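DNA polymerase (Bacillus phage phi29, PDB 2PY5) replicates the phage genome by processive, protein-primed, strand-displacing DNA synthesis and proofreads the product with its own 3'-5' exonuclease. Local coordinates at residues F[285-290]-F[347-352]; F[261-266]-F[434-439]; F[296-301]-F[337-342]. The protein carries 2 engineered substitutions. All coordinates share one frame; numbering follows the deposited sequence.

Contact 1: residues F[285-290]-F[347-352]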
loop_
_atom_site.group_PDB
_atom_site.type_symbol
_atom_site.label_atom_id
_atom_site.label_comp_id
_atom_site.label_asym_id
_atom_site.label_seq_id
_atom_site.Cartn_x
_atom_site.Cartn_y
_atom_site.Cartn_z
ATOM N N ILE F 285 -25.090 -7.967 -1.810
ATOM C CA ILE F 285 -24.554 -7.650 -0.473
ATOM C C ILE F 285 -25.754 -7.749 0.452
ATOM O O ILE F 285 -26.787 -7.146 0.191
ATOM C CB ILE F 285 -23.893 -6.255 -0.441
ATOM C CG1 ILE F 285 -22.591 -6.262 -1.248
ATOM C CG2 ILE F 285 -23.589 -5.822 1.032
ATOM C CD1 ILE F 285 -21.991 -4.876 -1.515
ATOM N N GLN F 286 -25.598 -8.533 1.518
ATOM C CA GLN F 286 -26.678 -8.809 2.487
ATOM C C GLN F 286 -26.290 -8.185 3.822
ATOM O O GLN F 286 -25.208 -8.463 4.329
ATOM C CB GLN F 286 -26.860 -10.314 2.647
ATOM C CG GLN F 286 -27.942 -10.752 3.636
ATOM C CD GLN F 286 -29.353 -10.480 3.125
ATOM O OE1 GLN F 286 -29.800 -11.082 2.124
ATOM N NE2 GLN F 286 -30.078 -9.604 3.823
ATOM N N HIS F 287 -27.167 -7.352 4.368
ATOM C CA HIS F 287 -27.075 -6.904 5.759
ATOM C C HIS F 287 -27.744 -7.975 6.609
ATOM O O HIS F 287 -28.939 -8.270 6.427
ATOM C CB HIS F 287 -27.765 -5.553 5.942
ATOM C CG HIS F 287 -27.624 -4.957 7.322
ATOM N ND1 HIS F 287 -28.387 -3.887 7.740
ATOM C CD2 HIS F 287 -26.822 -5.279 8.370
ATOM C CE1 HIS F 287 -28.061 -3.573 8.985
ATOM N NE2 HIS F 287 -27.108 -4.392 9.385
ATOM N N ILE F 288 -26.982 -8.533 7.549
ATOM C CA ILE F 288 -27.418 -9.652 8.387
ATOM C C ILE F 288 -26.978 -9.354 9.808
ATOM O O ILE F 288 -25.890 -8.826 10.006
ATOM C CB ILE F 288 -26.813 -11.011 7.886
ATOM C CG1 ILE F 288 -27.200 -12.183 8.791
ATOM C CG2 ILE F 288 -25.285 -10.927 7.723
ATOM C CD1 ILE F 288 -26.901 -13.545 8.173
ATOM N N ARG F 289 -27.826 -9.697 10.781
ATOM C CA ARG F 289 -27.451 -9.686 12.184
ATOM C C ARG F 289 -27.530 -11.123 12.642
ATOM O O ARG F 289 -28.472 -11.824 12.297
ATOM C CB ARG F 289 -28.393 -8.817 13.005
ATOM C CG ARG F 289 -28.179 -7.320 12.807
ATOM C CD ARG F 289 -29.228 -6.493 13.488
ATOM N NE ARG F 289 -29.093 -6.533 14.946
ATOM C CZ ARG F 289 -28.249 -5.776 15.652
ATOM N NH1 ARG F 289 -27.448 -4.899 15.063
ATOM N NH2 ARG F 289 -28.220 -5.886 16.960
ATOM N N CYS F 290 -26.548 -11.561 13.416
ATOM C CA CYS F 290 -26.551 -12.936 13.894
ATOM C C CYS F 290 -25.566 -13.131 15.026
ATOM O O CYS F 290 -24.777 -12.246 15.347
ATOM C CB CYS F 290 -26.218 -13.910 12.757
ATOM S SG CYS F 290 -24.536 -13.770 12.145
ATOM N N TYR F 347 -32.197 -11.373 8.610
ATOM C CA TYR F 347 -31.845 -10.791 7.315
ATOM C C TYR F 347 -32.524 -9.441 7.202
ATOM O O TYR F 347 -33.750 -9.347 7.167
ATOM C CB TYR F 347 -32.290 -11.717 6.180
ATOM C CG TYR F 347 -31.508 -12.997 6.109
ATOM C CD1 TYR F 347 -31.985 -14.168 6.690
ATOM C CD2 TYR F 347 -30.295 -13.038 5.452
ATOM C CE1 TYR F 347 -31.248 -15.353 6.616
ATOM C CE2 TYR F 347 -29.558 -14.202 5.367
ATOM C CZ TYR F 347 -30.032 -15.358 5.950
ATOM O OH TYR F 347 -29.257 -16.505 5.839
ATOM N N ILE F 348 -31.725 -8.375 7.153
ATOM C CA ILE F 348 -32.262 -7.025 7.321
ATOM C C ILE F 348 -32.662 -6.412 5.982
ATOM O O ILE F 348 -33.813 -6.033 5.760
ATOM C CB ILE F 348 -31.249 -6.104 8.058
ATOM C CG1 ILE F 348 -30.770 -6.739 9.393
ATOM C CG2 ILE F 348 -31.883 -4.738 8.323
ATOM C CD1 ILE F 348 -31.859 -7.009 10.413
ATOM N N SER F 349 -31.684 -6.312 5.093
ATOM C CA SER F 349 -31.850 -5.684 3.789
ATOM C C SER F 349 -30.590 -5.957 2.978
ATOM O O SER F 349 -29.633 -6.544 3.475
ATOM C CB SER F 349 -32.048 -4.174 3.951
ATOM O OG SER F 349 -30.815 -3.493 4.139
ATOM N N GLY F 350 -30.567 -5.485 1.734
ATOM C CA GLY F 350 -29.345 -5.549 0.966
ATOM C C GLY F 350 -29.446 -4.869 -0.384
ATOM O O GLY F 350 -30.391 -4.128 -0.652
ATOM N N LEU F 351 -28.446 -5.147 -1.209
ATOM C CA LEU F 351 -28.364 -4.616 -2.572
ATOM C C LEU F 351 -27.974 -5.740 -3.505
ATOM O O LEU F 351 -27.090 -6.539 -3.195
ATOM C CB LEU F 351 -27.323 -3.490 -2.694
ATOM C CG LEU F 351 -27.312 -2.340 -1.688
ATOM C CD1 LEU F 351 -26.474 -2.714 -0.482
ATOM C CD2 LEU F 351 -26.757 -1.064 -2.340
ATOM N N LYS F 352 -28.629 -5.805 -4.666
ATOM C CA LYS F 352 -28.259 -6.799 -5.681
ATOM C C LYS F 352 -27.749 -6.127 -6.948
ATOM O O LYS F 352 -28.106 -4.969 -7.251
ATOM C CB LYS F 352 -29.391 -7.781 -5.977
ATOM C CG LYS F 352 -30.643 -7.150 -6.526
ATOM C CD LYS F 352 -31.721 -8.170 -6.811
ATOM C CE LYS F 352 -32.909 -7.531 -7.480
ATOM N NZ LYS F 352 -34.028 -8.540 -7.740
HETATM O O HOH W 1 -30.245 -2.303 6.459
#

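Contact 2: residues F[261-266]-F[434-439]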
loop_
_atom_site.group_PDB
_atom_site.type_symbol
_atom_site.label_atom_id
_atom_site.label_comp_id
_atom_site.label_asym_id
_atom_site.label_seq_id
_atom_site.Cartn_x
_atom_site.Cartn_y
_atom_site.Cartn_z
ATOM N N ARG F 261 -13.352 -13.795 -12.550
ATOM C CA ARG F 261 -14.504 -13.929 -11.673
ATOM C C ARG F 261 -15.718 -13.128 -12.109
ATOM O O ARG F 261 -15.603 -12.146 -12.822
ATOM C CB ARG F 261 -14.175 -13.539 -10.224
ATOM C CG ARG F 261 -13.059 -14.355 -9.617
ATOM C CD ARG F 261 -13.449 -15.776 -9.308
ATOM N NE ARG F 261 -12.486 -16.380 -8.391
ATOM C CZ ARG F 261 -12.528 -17.623 -7.944
ATOM N NH1 ARG F 261 -13.492 -18.458 -8.330
ATOM N NH2 ARG F 261 -11.599 -18.045 -7.092
ATOM N N LEU F 262 -16.886 -13.592 -11.687
ATOM C CA LEU F 262 -18.129 -12.846 -11.871
ATOM C C LEU F 262 -18.103 -11.604 -10.995
ATOM O O LEU F 262 -18.014 -11.708 -9.772
ATOM C CB LEU F 262 -19.325 -13.716 -11.503
ATOM C CG LEU F 262 -20.708 -13.174 -11.827
ATOM C CD1 LEU F 262 -20.918 -13.020 -13.356
ATOM C CD2 LEU F 262 -21.755 -14.104 -11.215
ATOM N N LEU F 263 -18.214 -10.435 -11.612
ATOM C CA LEU F 263 -18.060 -9.161 -10.908
ATOM C C LEU F 263 -19.216 -8.209 -11.198
ATOM O O LEU F 263 -19.826 -8.265 -12.278
ATOM C CB LEU F 263 -16.722 -8.512 -11.242
ATOM C CG LEU F 263 -15.457 -9.278 -10.842
ATOM C CD1 LEU F 263 -14.196 -8.689 -11.465
ATOM C CD2 LEU F 263 -15.375 -9.299 -9.306
ATOM N N PRO F 264 -19.536 -7.333 -10.244
ATOM C CA PRO F 264 -20.731 -6.500 -10.352
ATOM C C PRO F 264 -20.564 -5.283 -11.245
ATOM O O PRO F 264 -19.470 -4.705 -11.344
ATOM C CB PRO F 264 -20.929 -6.040 -8.897
ATOM C CG PRO F 264 -19.553 -5.897 -8.413
ATOM C CD PRO F 264 -18.836 -7.084 -8.962
ATOM N N TYR F 265 -21.674 -4.850 -11.849
ATOM C CA TYR F 265 -21.717 -3.572 -12.546
ATOM C C TYR F 265 -23.143 -3.007 -12.505
ATOM O O TYR F 265 -24.112 -3.695 -12.092
ATOM C CB TYR F 265 -21.218 -3.718 -13.998
ATOM C CG TYR F 265 -22.196 -4.399 -14.918
ATOM C CD1 TYR F 265 -23.087 -3.653 -15.690
ATOM C CD2 TYR F 265 -22.248 -5.780 -15.014
ATOM C CE1 TYR F 265 -24.001 -4.270 -16.524
ATOM C CE2 TYR F 265 -23.183 -6.413 -15.871
ATOM C CZ TYR F 265 -24.056 -5.642 -16.587
ATOM O OH TYR F 265 -24.974 -6.259 -17.451
ATOM N N GLY F 266 -23.263 -1.760 -12.954
ATOM C CA GLY F 266 -24.551 -1.114 -13.083
ATOM C C GLY F 266 -25.199 -0.607 -11.822
ATOM O O GLY F 266 -24.603 -0.638 -10.734
ATOM N N THR F 434 -11.934 -8.092 -3.710
ATOM C CA THR F 434 -11.265 -8.583 -2.493
ATOM C C THR F 434 -11.984 -9.828 -1.927
ATOM O O THR F 434 -11.324 -10.745 -1.413
ATOM C CB THR F 434 -11.104 -7.513 -1.440
ATOM O OG1 THR F 434 -12.393 -7.085 -0.973
ATOM C CG2 THR F 434 -10.310 -6.323 -1.973
ATOM N N ALA F 435 -13.312 -9.906 -2.085
ATOM C CA ALA F 435 -14.074 -11.070 -1.621
ATOM C C ALA F 435 -13.662 -12.336 -2.358
ATOM O O ALA F 435 -13.400 -13.363 -1.753
ATOM C CB ALA F 435 -15.593 -10.835 -1.738
ATOM N N TRP F 436 -13.565 -12.251 -3.681
ATOM C CA TRP F 436 -13.108 -13.380 -4.441
ATOM C C TRP F 436 -11.659 -13.758 -4.097
ATOM O O TRP F 436 -11.317 -14.945 -4.122
ATOM C CB TRP F 436 -13.241 -13.084 -5.944
ATOM C CG TRP F 436 -14.630 -13.284 -6.499
ATOM C CD1 TRP F 436 -15.418 -12.351 -7.129
ATOM C CD2 TRP F 436 -15.354 -14.517 -6.555
ATOM N NE1 TRP F 436 -16.600 -12.926 -7.535
ATOM C CE2 TRP F 436 -16.582 -14.256 -7.213
ATOM C CE3 TRP F 436 -15.087 -15.814 -6.121
ATOM C CZ2 TRP F 436 -17.533 -15.234 -7.408
ATOM C CZ3 TRP F 436 -16.034 -16.785 -6.333
ATOM C CH2 TRP F 436 -17.245 -16.488 -6.970
ATOM N N ALA F 437 -10.808 -12.760 -3.829
ATOM C CA ALA F 437 -9.426 -13.018 -3.449
ATOM C C ALA F 437 -9.402 -13.806 -2.119
ATOM O O ALA F 437 -8.708 -14.831 -1.996
ATOM C CB ALA F 437 -8.693 -11.748 -3.310
ATOM N N ARG F 438 -10.195 -13.365 -1.155
ATOM C CA ARG F 438 -10.286 -14.090 0.114
ATOM C C ARG F 438 -10.787 -15.509 -0.104
ATOM O O ARG F 438 -10.259 -16.467 0.467
ATOM C CB ARG F 438 -11.203 -13.374 1.117
ATOM C CG ARG F 438 -10.644 -12.126 1.661
ATOM C CD ARG F 438 -11.490 -11.585 2.824
ATOM N NE ARG F 438 -12.798 -11.126 2.386
ATOM C CZ ARG F 438 -13.037 -9.976 1.762
ATOM N NH1 ARG F 438 -12.057 -9.120 1.502
ATOM N NH2 ARG F 438 -14.265 -9.649 1.419
ATOM N N TYR F 439 -11.820 -15.644 -0.937
ATOM C CA TYR F 439 -12.392 -16.941 -1.258
ATOM C C TYR F 439 -11.314 -17.878 -1.809
ATOM O O TYR F 439 -11.231 -19.048 -1.435
ATOM C CB TYR F 439 -13.525 -16.762 -2.281
ATOM C CG TYR F 439 -14.135 -18.038 -2.769
ATOM C CD1 TYR F 439 -15.187 -18.620 -2.097
ATOM C CD2 TYR F 439 -13.643 -18.680 -3.908
ATOM C CE1 TYR F 439 -15.738 -19.798 -2.528
ATOM C CE2 TYR F 439 -14.193 -19.862 -4.350
ATOM C CZ TYR F 439 -15.242 -20.418 -3.655
ATOM O OH TYR F 439 -15.823 -21.609 -4.074
#

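Contact 3: residues F[296-301]-F[337-342]. With EDO (1,2-ethanediol), chain J; EDO (1,2-ethanediol), chain X.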
loop_
_atom_site.group_PDB
_atom_site.type_symbol
_atom_site.label_atom_id
_atom_site.label_comp_id
_atom_site.label_asym_id
_atom_site.label_seq_id
_atom_site.Cartn_x
_atom_site.Cartn_y
_atom_site.Cartn_z
ATOM N N GLU F 296 -16.376 -27.188 14.058
ATOM C CA GLU F 296 -15.124 -27.910 14.267
ATOM C C GLU F 296 -14.586 -28.322 12.887
ATOM O O GLU F 296 -15.349 -28.674 11.977
ATOM C CB GLU F 296 -15.304 -29.119 15.204
ATOM C CG GLU F 296 -15.773 -28.777 16.665
ATOM C CD GLU F 296 -14.728 -28.019 17.515
ATOM O OE1 GLU F 296 -13.616 -28.551 17.715
ATOM O OE2 GLU F 296 -15.033 -26.889 17.998
ATOM N N GLY F 297 -13.282 -28.180 12.703
ATOM C CA GLY F 297 -12.649 -28.539 11.443
ATOM C C GLY F 297 -12.587 -27.444 10.394
ATOM O O GLY F 297 -12.127 -27.682 9.281
ATOM N N TYR F 298 -13.055 -26.247 10.748
ATOM C CA TYR F 298 -13.124 -25.139 9.809
ATOM C C TYR F 298 -12.288 -23.933 10.277
ATOM O O TYR F 298 -12.159 -23.649 11.486
ATOM C CB TYR F 298 -14.573 -24.717 9.608
ATOM C CG TYR F 298 -15.330 -25.501 8.544
ATOM C CD1 TYR F 298 -16.167 -26.565 8.882
ATOM C CD2 TYR F 298 -15.218 -25.164 7.211
ATOM C CE1 TYR F 298 -16.876 -27.268 7.874
ATOM C CE2 TYR F 298 -15.916 -25.856 6.210
ATOM C CZ TYR F 298 -16.748 -26.889 6.551
ATOM O OH TYR F 298 -17.438 -27.561 5.546
ATOM N N ILE F 299 -11.704 -23.271 9.295
ATOM C CA ILE F 299 -10.962 -22.027 9.491
ATOM C C ILE F 299 -11.948 -20.889 9.721
ATOM O O ILE F 299 -12.941 -20.761 9.000
ATOM C CB ILE F 299 -10.113 -21.712 8.227
ATOM C CG1 ILE F 299 -9.055 -22.783 8.000
ATOM C CG2 ILE F 299 -9.470 -20.309 8.307
ATOM C CD1 ILE F 299 -8.329 -22.623 6.637
ATOM N N PRO F 300 -11.675 -20.015 10.707
ATOM C CA PRO F 300 -12.540 -18.865 10.885
ATOM C C PRO F 300 -12.373 -17.813 9.801
ATOM O O PRO F 300 -11.264 -17.602 9.297
ATOM C CB PRO F 300 -12.090 -18.305 12.241
ATOM C CG PRO F 300 -10.643 -18.618 12.268
ATOM C CD PRO F 300 -10.551 -20.000 11.667
ATOM N N THR F 301 -13.479 -17.175 9.448
ATOM C CA THR F 301 -13.528 -16.206 8.373
ATOM C C THR F 301 -14.162 -14.861 8.767
ATOM O O THR F 301 -14.143 -13.936 7.974
ATOM C CB THR F 301 -14.274 -16.793 7.149
ATOM O OG1 THR F 301 -15.680 -16.911 7.429
ATOM C CG2 THR F 301 -13.714 -18.183 6.773
ATOM N N LYS F 337 -21.576 -19.074 6.126
ATOM C CA LYS F 337 -22.602 -20.085 6.372
ATOM C C LYS F 337 -22.015 -21.489 6.366
ATOM O O LYS F 337 -22.491 -22.361 7.096
ATOM C CB LYS F 337 -23.759 -19.953 5.356
ATOM C CG LYS F 337 -24.527 -18.669 5.495
ATOM C CD LYS F 337 -25.554 -18.451 4.383
ATOM C CE LYS F 337 -26.882 -19.045 4.708
ATOM N NZ LYS F 337 -27.939 -18.511 3.790
ATOM N N GLU F 338 -20.974 -21.728 5.562
ATOM C CA GLU F 338 -20.312 -23.033 5.549
ATOM C C GLU F 338 -19.408 -23.251 6.776
ATOM O O GLU F 338 -19.356 -24.334 7.325
ATOM C CB GLU F 338 -19.482 -23.248 4.293
ATOM C CG GLU F 338 -18.789 -24.607 4.313
ATOM C CD GLU F 338 -18.044 -24.977 3.058
ATOM O OE1 GLU F 338 -18.119 -24.240 2.062
ATOM O OE2 GLU F 338 -17.378 -26.038 3.086
ATOM N N HIS F 339 -18.690 -22.206 7.176
ATOM C CA HIS F 339 -17.692 -22.361 8.217
ATOM C C HIS F 339 -18.245 -22.246 9.635
ATOM O O HIS F 339 -17.580 -22.675 10.580
ATOM C CB HIS F 339 -16.562 -21.333 8.017
ATOM C CG HIS F 339 -15.640 -21.668 6.890
ATOM N ND1 HIS F 339 -14.273 -21.757 7.043
ATOM C CD2 HIS F 339 -15.897 -21.956 5.589
ATOM C CE1 HIS F 339 -13.728 -22.093 5.880
ATOM N NE2 HIS F 339 -14.691 -22.188 4.978
ATOM N N TYR F 340 -19.446 -21.692 9.779
ATOM C CA TYR F 340 -20.022 -21.398 11.108
ATOM C C TYR F 340 -21.424 -21.940 11.262
ATOM O O TYR F 340 -22.178 -22.008 10.289
ATOM C CB TYR F 340 -20.128 -19.889 11.331
ATOM C CG TYR F 340 -18.824 -19.162 11.485
ATOM C CD1 TYR F 340 -18.134 -18.691 10.366
ATOM C CD2 TYR F 340 -18.304 -18.899 12.723
ATOM C CE1 TYR F 340 -16.933 -18.000 10.500
ATOM C CE2 TYR F 340 -17.101 -18.216 12.872
ATOM C CZ TYR F 340 -16.447 -17.754 11.760
ATOM O OH TYR F 340 -15.251 -17.080 11.898
ATOM N N ASP F 341 -21.773 -22.274 12.500
ATOM C CA ASP F 341 -23.166 -22.369 12.890
ATOM C C ASP F 341 -23.660 -20.963 13.215
ATOM O O ASP F 341 -23.032 -20.234 13.978
ATOM C CB ASP F 341 -23.318 -23.261 14.113
ATOM C CG ASP F 341 -22.943 -24.711 13.838
ATOM O OD1 ASP F 341 -23.355 -25.256 12.786
ATOM O OD2 ASP F 341 -22.250 -25.299 14.685
ATOM N N LEU F 342 -24.785 -20.580 12.620
ATOM C CA LEU F 342 -25.360 -19.270 12.863
ATOM C C LEU F 342 -26.630 -19.379 13.725
ATOM O O LEU F 342 -27.417 -20.325 13.568
ATOM C CB LEU F 342 -25.673 -18.602 11.541
ATOM C CG LEU F 342 -24.529 -18.432 10.532
ATOM C CD1 LEU F 342 -25.024 -17.657 9.310
ATOM C CD2 LEU F 342 -23.334 -17.742 11.145
HETATM C C1 EDO J . -11.862 -24.882 15.233
HETATM O O1 EDO J . -12.274 -25.429 13.971
HETATM C C2 EDO J . -12.847 -25.278 16.328
HETATM O O2 EDO J . -14.007 -24.431 16.331
HETATM C C1 EDO X . -14.190 -25.504 1.266
HETATM O O1 EDO X . -14.896 -26.501 2.015
HETATM C C2 EDO X . -13.505 -26.132 0.055
HETATM O O2 EDO X . -12.069 -26.027 0.124
HETATM O O HOH W 2 -20.468 -26.678 6.495
#

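Contact 1: residues F[285-290]-F[347-352]
Strands 285-290 and 347-352 run antiparallel at 167°, Ile285 and Leu351 exchanging a pair of backbone bonds, of which Ile285 N to Leu351 O measures 2.8 Å. Farther on, Ile348 N donates to His287 O while His287 N donates to Ser349 O, and Ile348 is the extra residue between the pairs Ile288-Tyr347 and Gln286-Gly350: a beta bulge, in the sheet of the TPR1 insertion typical of protein-primed B-family polymerases. The bulge brings Ile348 against the His287 imidazole, whose CG is anti to the backbone N (chi1 -175°); Ile348 CG1 lies 4.0 Å above the ring plane, over its centre. A water at the ring edge joins His287 ND1 to Ser349 OG, and His287 NE2 bonds to Asp325. Near the Tyr347 ring, Gln286 crosses at about a right angle, its CG in the ring plane 3.7 Å from Tyr347 CD2. Its NE2 turns back to His287 O at 3.1 Å in an almost straight bond (175°), approaching above the carbonyl plane on the face opposite Ile348 N. That amide is further fixed by Gly273 O and Tyr275 N. Ile288, alongside Tyr347, touches CE2 of the ring with CD1 at 3.9 Å.

Contact 2: residues F[261-266]-F[434-439]
Arg261 packs over one face of the Trp436 indole, crossing it obliquely, the two meeting where the chain leaves the motif A helix 253-260 of the polymerase palm and passes the long palm helix 427-447. The aliphatic part begins the cover: Arg261 CB sits 3.6 Å from the centroid of the five-membered ring, only 11° off its normal, in a CH-pi contact. A bend at chi2 (-72°) brings CD over CD2 and CE3, and the guanidinium lies nearly parallel to the indole over its CE3-CZ3 rim, with Trp436 CE3 3.4 Å from the guanidinium plane. Its NH2 then reaches the edge of Tyr439, 3.8 Å from CD2, the two planes almost perpendicular.

The edge of the indole is held as well. Trp436 NE1 donates to Leu262 O at 2.9 Å, the oxygen lying somewhat out of the ring plane, and Leu263 CD2 packs against Trp436 CD1 at 3.7 Å.

The second shell sets the guanidinium: Gln257 OE1, one turn back in helix 253-260, accepts from Arg261 NE, and Thr440 OG1 from Arg261 NH2. Val331 of helix 330-339 touches both Trp436 and Tyr439. The same stretch of helix 427-447 carries Thr434 and Arg438, probably involved in binding template-primer; Arg438 is salt-bridged to Asp332. Within the helix, Trp436 CZ3 rests 3.9 Å above the ring plane of Tyr439, offset toward its rim.

Contact 3: residues F[296-301]-F[337-342]
The His339 imidazole is covered on both faces by residues of segment 296-301 and held at its edge by the same segment: Tyr298 CD2 lies 3.4 Å above one face, over the ring centre, Thr301 CG2 covers the opposite face toward the rim, and Ile299 O accepts from His339 ND1 at 2.6 Å. The accepting oxygen is close to the imidazole plane, and the donor lies in the plane of the carbonyl. Tyr298 and His339 form an edge-to-face pair with planes at 58°, the tyrosine supplying the edge. Its own face is covered in turn by backbone of the helix end, where Glu338 O stands 3.7 Å above the ring plane over its centre.

At the far end of that ring, Tyr298 OH donates at 2.9 Å to Glu338 OE2, which accepts through its anti lone pair. With CG anti to the backbone N (chi1 179°) and the chain extended beyond it, the Glu338 carboxylate comes to the Tyr298 hydroxyl. The same OE2 receives the hydroxyl of an ethanediol, probably from the crystallisation liquor, at 2.7 Å. A water donates to both Tyr298 OH and Glu338 O.

Tyr340, the first residue after helix 330-339, sets its hydroxyl against the loop at Pro300 and Thr301: Thr301 N donates to Tyr340 OH at 3.0 Å, and Pro300 CB touches it. Leu316 O and Ile302 N also bond to this hydroxyl.

Joining a loop of the TPR1 insertion to a helix-to-strand junction, the contact also backs onto helix 427-447, where Gln446 bonds to Gly297 O and Ile299 N. Donation from ND1 to a carbonyl implies a proton on that nitrogen, and the Tyr298 hydroxyl donating to Glu338 OE2, joined in this crystal by the ethanediol, is consistent with an ionised carboxylate.

The six segments come along the chain in the order 261-266, 285-290, 296-301, 337-342, 347-352, 434-439, so contact 3 is enclosed by contact 1, and both by contact 2. All three reach one antiparallel sheet: strand 340-356 runs through contacts 1 and 3 and pairs with strand 263-265 of contact 2. Centres lie about 17 Å (1 and 2), 19 Å (1 and 3) and 21 Å (2 and 3) apart. Contacts 1 and 3 touch directly, Tyr347 OH lying 3.2 Å from Lys337 NZ in a probable hydrogen bond. Contact 2 ties the start of the insertion to palm helix 427-447, which also borders contact 3, linking the sheet to the polymerase core.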